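CurG, CurH fusion protein (Moorea producens 3L, PDB 4MYY) fuses, by engineering, the CurG C-terminal and CurH N-terminal class 2 docking domains, which probably join successive modules of the curacin A polyketide synthase. Local coordinates at residues F46-K49 / E50-L53. Sequence-based numbering, arbitrary orientation.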
loop_
_atom_site.group_PDB
_atom_site.type_symbol
_atom_site.label_atom_id
_atom_site.label_comp_id
_atom_site.label_asym_id
_atom_site.label_seq_id
_atom_site.Cartn_x
_atom_site.Cartn_y
_atom_site.Cartn_z
ATOM N N PHE B 46 21.706 11.457 -14.655
ATOM C CA PHE B 46 22.376 11.758 -13.376
ATOM C C PHE B 46 21.387 12.353 -12.368
ATOM O O PHE B 46 21.329 11.931 -11.204
ATOM C CB PHE B 46 23.543 12.705 -13.653
ATOM C CG PHE B 46 24.014 13.491 -12.458
ATOM C CD1 PHE B 46 24.770 12.891 -11.471
ATOM C CD2 PHE B 46 23.734 14.846 -12.355
ATOM C CE1 PHE B 46 25.220 13.608 -10.389
ATOM C CE2 PHE B 46 24.188 15.597 -11.265
ATOM C CZ PHE B 46 24.934 14.967 -10.275
ATOM N N THR B 47 20.597 13.317 -12.818
ATOM C CA THR B 47 19.611 13.957 -11.952
ATOM C C THR B 47 18.587 12.944 -11.398
ATOM O O THR B 47 18.304 12.940 -10.194
ATOM C CB THR B 47 18.908 15.128 -12.660
ATOM O OG1 THR B 47 19.892 16.069 -13.117
ATOM C CG2 THR B 47 17.960 15.825 -11.698
ATOM N N LYS B 48 18.089 12.076 -12.274
ATOM C CA LYS B 48 17.208 10.970 -11.893
ATOM C C LYS B 48 17.873 10.078 -10.839
ATOM O O LYS B 48 17.246 9.742 -9.828
ATOM C CB LYS B 48 16.809 10.152 -13.130
ATOM C CG LYS B 48 15.721 9.098 -12.906
ATOM C CD LYS B 48 14.553 9.669 -12.117
ATOM C CE LYS B 48 13.201 9.241 -12.685
ATOM N NZ LYS B 48 12.965 7.770 -12.738
ATOM N N LYS B 49 19.124 9.683 -11.083
ATOM C CA LYS B 49 19.856 8.846 -10.122
ATOM C C LYS B 49 19.881 9.498 -8.722
ATOM O O LYS B 49 19.634 8.831 -7.705
ATOM C CB LYS B 49 21.273 8.552 -10.617
ATOM C CG LYS B 49 22.147 7.750 -9.659
ATOM C CD LYS B 49 23.577 7.649 -10.186
ATOM C CE LYS B 49 24.520 7.090 -9.133
ATOM N NZ LYS B 49 24.442 5.607 -9.018
ATOM N N GLU B 50 20.164 10.800 -8.670
ATOM C CA GLU B 50 20.353 11.469 -7.381
ATOM C C GLU B 50 19.028 11.615 -6.657
ATOM O O GLU B 50 18.966 11.510 -5.430
ATOM C CB GLU B 50 21.048 12.825 -7.555
ATOM C CG GLU B 50 22.443 12.696 -8.158
ATOM C CD GLU B 50 23.386 11.831 -7.320
ATOM O OE1 GLU B 50 23.199 11.759 -6.088
ATOM O OE2 GLU B 50 24.296 11.207 -7.898
ATOM N N GLN B 51 17.971 11.840 -7.430
ATOM C CA GLN B 51 16.618 11.878 -6.871
ATOM C C GLN B 51 16.227 10.587 -6.181
ATOM O O GLN B 51 15.733 10.624 -5.057
ATOM C CB GLN B 51 15.607 12.254 -7.938
ATOM C CG GLN B 51 15.656 13.759 -8.170
ATOM C CD GLN B 51 14.743 14.213 -9.279
ATOM O OE1 GLN B 51 14.580 13.528 -10.297
ATOM N NE2 GLN B 51 14.150 15.379 -9.098
ATOM N N ILE B 52 16.505 9.460 -6.836
ATOM C CA ILE B 52 16.157 8.135 -6.307
ATOM C C ILE B 52 16.994 7.846 -5.075
ATOM O O ILE B 52 16.488 7.352 -4.069
ATOM C CB ILE B 52 16.304 7.037 -7.383
ATOM C CG1 ILE B 52 15.275 7.250 -8.499
ATOM C CG2 ILE B 52 16.167 5.640 -6.786
ATOM C CD1 ILE B 52 15.459 6.349 -9.710
ATOM N N LEU B 53 18.288 8.168 -5.141
ATOM C CA LEU B 53 19.141 8.041 -3.968
ATOM C C LEU B 53 18.598 8.863 -2.783
ATOM O O LEU B 53 18.601 8.388 -1.645
ATOM C CB LEU B 53 20.580 8.444 -4.323
ATOM C CG LEU B 53 21.401 7.464 -5.166
ATOM C CD1 LEU B 53 22.775 8.079 -5.445
ATOM C CD2 LEU B 53 21.569 6.132 -4.438
#
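Two successive turns of alpha-helix 42-61, in the CurH N-terminal docking-domain part of the fusion, place Phe46 against Glu50 in an i, i+4 pair. The contact is local and lies on the protein surface. Four backbone hydrogen bonds build it. Glu50 N donates to Phe46 O at 3.0 Å, and Gln51 N, Ile52 N and Leu53 N donate in the same way to Thr47 O, Lys48 O and Lys49 O. The bond from Leu53 N is the straightest.

Phe46 CG stands anti to the backbone N (chi1 159°), which turns the ring along the helix toward Glu50. Glu50 CG then sits over one ring face as a CH-pi contact, 4.1 Å from the ring centroid. The Glu50 chain bends at chi2 and brings its carboxylate to the ring as well: OE2 is 3.6 Å from Phe46 CE1. The carboxylate and ring planes are inclined by 52°, so the two groups are not stacked flat.

Thr47 OG1 turns back one helical turn and hydrogen-bonds Leu43 O. Lys49 and Leu53 lie alongside each other and point the same way, with methylene CE against methyl CD1. Lys48 packs on Ser2 of the second subunit, and its ammonium makes a long, weak ion pair with a bound sulfate, probably from the crystallisation liquor. The bent Lys48 chain also passes the end of Ile52, where CD1 lies 4.2 Å from Lys48 NZ.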